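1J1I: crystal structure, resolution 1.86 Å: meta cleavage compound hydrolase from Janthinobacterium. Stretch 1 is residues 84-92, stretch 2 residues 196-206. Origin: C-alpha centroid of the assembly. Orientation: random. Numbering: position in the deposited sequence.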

# COMPACT_ATOMS: atom_id res chain seq x y z
N ILE A 84 2.87 -39.29 3.74
CA ILE A 84 4.20 -38.78 4.02
C ILE A 84 4.16 -37.85 5.22
O ILE A 84 3.10 -37.57 5.77
CB ILE A 84 4.76 -37.97 2.84
CG1 ILE A 84 3.95 -36.68 2.68
CG2 ILE A 84 4.71 -38.80 1.56
CD1 ILE A 84 4.46 -35.76 1.59
N GLU A 85 5.34 -37.36 5.61
CA GLU A 85 5.42 -36.41 6.71
C GLU A 85 5.19 -35.06 6.05
O GLU A 85 5.93 -34.67 5.15
CB GLU A 85 6.79 -36.46 7.38
CG GLU A 85 6.96 -35.43 8.49
CD GLU A 85 8.28 -35.56 9.24
OE1 GLU A 85 9.32 -35.73 8.58
OE2 GLU A 85 8.26 -35.47 10.49
N TYR A 86 4.16 -34.35 6.49
CA TYR A 86 3.83 -33.05 5.92
C TYR A 86 4.60 -31.93 6.61
O TYR A 86 4.13 -31.33 7.57
CB TYR A 86 2.32 -32.80 6.03
CG TYR A 86 1.50 -33.64 5.07
CD1 TYR A 86 1.04 -33.11 3.87
CD2 TYR A 86 1.20 -34.98 5.35
CE1 TYR A 86 0.30 -33.88 2.97
CE2 TYR A 86 0.47 -35.76 4.46
CZ TYR A 86 0.02 -35.21 3.27
OH TYR A 86 -0.69 -35.98 2.37
N THR A 87 5.80 -31.66 6.10
CA THR A 87 6.65 -30.60 6.65
C THR A 87 6.57 -29.36 5.77
O THR A 87 6.12 -29.43 4.63
CB THR A 87 8.12 -31.05 6.70
OG1 THR A 87 8.63 -31.17 5.36
CG2 THR A 87 8.25 -32.40 7.40
N GLN A 88 7.02 -28.22 6.30
CA GLN A 88 7.01 -26.99 5.52
C GLN A 88 7.96 -27.19 4.35
O GLN A 88 7.73 -26.70 3.24
CB GLN A 88 7.46 -25.81 6.39
CG GLN A 88 7.51 -24.47 5.67
CD GLN A 88 6.21 -24.13 4.95
OE1 GLN A 88 5.13 -24.58 5.34
NE2 GLN A 88 6.31 -23.31 3.91
N ASP A 89 9.03 -27.94 4.59
CA ASP A 89 10.01 -28.23 3.55
C ASP A 89 9.33 -28.94 2.37
O ASP A 89 9.62 -28.65 1.21
CB ASP A 89 11.12 -29.11 4.12
CG ASP A 89 11.68 -28.57 5.42
OD1 ASP A 89 10.89 -28.34 6.38
OD2 ASP A 89 12.91 -28.37 5.49
N ARG A 90 8.42 -29.85 2.69
CA ARG A 90 7.70 -30.62 1.67
C ARG A 90 6.76 -29.73 0.85
O ARG A 90 6.62 -29.92 -0.36
CB ARG A 90 6.92 -31.76 2.34
CG ARG A 90 6.68 -32.96 1.44
CD ARG A 90 7.98 -33.45 0.81
NE ARG A 90 7.81 -34.75 0.16
CZ ARG A 90 7.67 -35.90 0.81
NH1 ARG A 90 7.69 -35.91 2.14
NH2 ARG A 90 7.52 -37.03 0.14
N ARG A 91 6.11 -28.76 1.49
CA ARG A 91 5.22 -27.86 0.76
C ARG A 91 6.03 -26.95 -0.16
O ARG A 91 5.61 -26.64 -1.27
CB ARG A 91 4.39 -27.01 1.73
CG ARG A 91 3.16 -27.70 2.31
CD ARG A 91 2.36 -26.76 3.21
NE ARG A 91 3.08 -26.45 4.44
CZ ARG A 91 3.12 -27.25 5.50
NH1 ARG A 91 2.47 -28.41 5.49
NH2 ARG A 91 3.82 -26.91 6.57
N ILE A 92 7.20 -26.52 0.31
CA ILE A 92 8.06 -25.67 -0.51
C ILE A 92 8.50 -26.44 -1.75
O ILE A 92 8.42 -25.93 -2.87
CB ILE A 92 9.31 -25.22 0.29
CG1 ILE A 92 8.88 -24.25 1.40
CG2 ILE A 92 10.32 -24.55 -0.65
CD1 ILE A 92 9.99 -23.89 2.37
N LYS A 196 -7.65 -36.07 6.94
CA LYS A 196 -6.49 -36.82 7.40
C LYS A 196 -5.19 -36.07 7.12
O LYS A 196 -4.30 -36.01 7.98
CB LYS A 196 -6.45 -38.20 6.73
CG LYS A 196 -5.29 -39.08 7.19
CD LYS A 196 -5.33 -40.45 6.52
CE LYS A 196 -4.18 -41.34 6.98
NZ LYS A 196 -2.85 -40.79 6.62
N ALA A 197 -5.08 -35.51 5.92
CA ALA A 197 -3.88 -34.76 5.56
C ALA A 197 -3.79 -33.49 6.40
O ALA A 197 -2.70 -33.07 6.79
CB ALA A 197 -3.91 -34.40 4.07
N TYR A 198 -4.94 -32.88 6.68
CA TYR A 198 -4.98 -31.66 7.48
C TYR A 198 -4.48 -31.94 8.89
O TYR A 198 -3.72 -31.16 9.46
CB TYR A 198 -6.40 -31.11 7.56
CG TYR A 198 -6.51 -29.90 8.46
CD1 TYR A 198 -5.93 -28.69 8.09
CD2 TYR A 198 -7.14 -29.99 9.70
CE1 TYR A 198 -5.98 -27.59 8.94
CE2 TYR A 198 -7.20 -28.89 10.55
CZ TYR A 198 -6.62 -27.69 10.16
OH TYR A 198 -6.66 -26.60 11.00
N VAL A 199 -4.92 -33.06 9.45
CA VAL A 199 -4.49 -33.44 10.79
C VAL A 199 -2.98 -33.63 10.83
O VAL A 199 -2.32 -33.17 11.76
CB VAL A 199 -5.19 -34.73 11.26
CG1 VAL A 199 -4.52 -35.26 12.52
CG2 VAL A 199 -6.66 -34.46 11.51
N ALA A 200 -2.45 -34.30 9.82
CA ALA A 200 -1.01 -34.55 9.74
C ALA A 200 -0.26 -33.23 9.56
O ALA A 200 0.81 -33.02 10.14
CB ALA A 200 -0.69 -35.49 8.59
N THR A 201 -0.81 -32.34 8.74
CA THR A 201 -0.20 -31.03 8.49
C THR A 201 -0.10 -30.24 9.80
O THR A 201 0.96 -29.70 10.13
CB THR A 201 -1.03 -30.22 7.46
OG1 THR A 201 -0.93 -30.84 6.17
CG2 THR A 201 -0.53 -28.79 7.36
N MET A 202 -1.19 -30.18 10.56
CA MET A 202 -1.21 -29.45 11.82
C MET A 202 -0.34 -30.09 12.89
O MET A 202 0.21 -29.40 13.75
CB MET A 202 -2.65 -29.31 12.34
CG MET A 202 -3.55 -28.49 11.43
SD MET A 202 -2.75 -26.96 10.88
CE MET A 202 -2.62 -26.07 12.42
N GLN A 203 -0.22 -31.41 12.84
CA GLN A 203 0.59 -32.13 13.81
C GLN A 203 2.05 -31.71 13.73
O GLN A 203 2.68 -31.41 14.74
CB GLN A 203 0.48 -33.64 13.57
CG GLN A 203 1.20 -34.48 14.62
CD GLN A 203 1.17 -35.96 14.29
OE1 GLN A 203 0.16 -36.47 13.80
NE2 GLN A 203 2.27 -36.66 14.56
N TRP A 204 2.59 -31.68 12.51
CA TRP A 204 3.98 -31.28 12.32
C TRP A 204 4.20 -29.85 12.80
O TRP A 204 5.17 -29.56 13.49
CB TRP A 204 4.37 -31.36 10.84
CG TRP A 204 5.80 -31.01 10.62
CD1 TRP A 204 6.89 -31.83 10.78
CD2 TRP A 204 6.32 -29.72 10.28
NE1 TRP A 204 8.05 -31.13 10.55
CE2 TRP A 204 7.73 -29.82 10.24
CE3 TRP A 204 5.73 -28.47 10.00
CZ2 TRP A 204 8.56 -28.74 9.94
CZ3 TRP A 204 6.56 -27.39 9.70
CH2 TRP A 204 7.96 -27.53 9.67
N ILE A 205 3.30 -28.95 12.43
CA ILE A 205 3.41 -27.55 12.84
C ILE A 205 3.40 -27.48 14.37
O ILE A 205 4.22 -26.80 14.98
CB ILE A 205 2.23 -26.73 12.26
CG1 ILE A 205 2.38 -26.62 10.74
CG2 ILE A 205 2.18 -25.36 12.91
CD1 ILE A 205 1.22 -25.95 10.06
N ARG A 206 2.47 -28.20 14.96
CA ARG A 206 2.30 -28.25 16.41
C ARG A 206 3.59 -28.71 17.10
O ARG A 206 4.00 -28.15 18.12
CB ARG A 206 1.17 -29.22 16.75
CG ARG A 206 0.18 -28.76 17.80
CD ARG A 206 0.81 -28.69 19.18
NE ARG A 206 -0.20 -28.88 20.23
CZ ARG A 206 -0.73 -30.05 20.56
NH1 ARG A 206 -0.35 -31.16 19.92
NH2 ARG A 206 -1.63 -30.13 21.52
O HOH W 1 2.99 -29.12 8.28
O HOH W 2 2.91 -35.27 8.66
O HOH W 3 0.42 -29.68 3.87

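No direct hydrogen bond joins helix 196-206 to residues 84-92; packing and three waters hold the contact. Ala197 opens it, its CB 4.1 Å from Tyr86 CZ, an apolar approach to the far end of a buried ring. One turn on, Ala200 points toward the other stretch and sets CB 3.8 Å from Tyr86 CD2. Its carbonyl is linked to the same residue through water 2, which accepts from Tyr86 N (2.7 Å) and donates weakly to Ala200 O (3.4 Å).

Thr201 OG1 donates to Ala197 O (2.9 Å) within its own helix, and also accepts from water 3 (2.9 Å), which in turn accepts from Arg91 NH1 (2.9 Å). Water 1 donates to both Thr201 O (2.8 Å) and Tyr86 O (2.6 Å) while accepting from Arg91 NH2 (2.9 Å). The guanidinium is steadied by Gln88 OE1, which accepts from Arg91 NE and NH2, each at 2.9 Å.

Trp204 is the most heavily covered residue. Thr87 CG2 lies 3.8 Å from the centroid of its five-membered ring, 27° off the normal, a CH-pi contact; Thr87 OG1 meanwhile caps the following helix, accepting from Arg90 N at 3.0 Å. Gln88 N sits over a face too, 3.5 Å from Trp204 CZ3, whereas Glu85 OE2 meets the ring edge, 3.9 Å from Trp204 CD1.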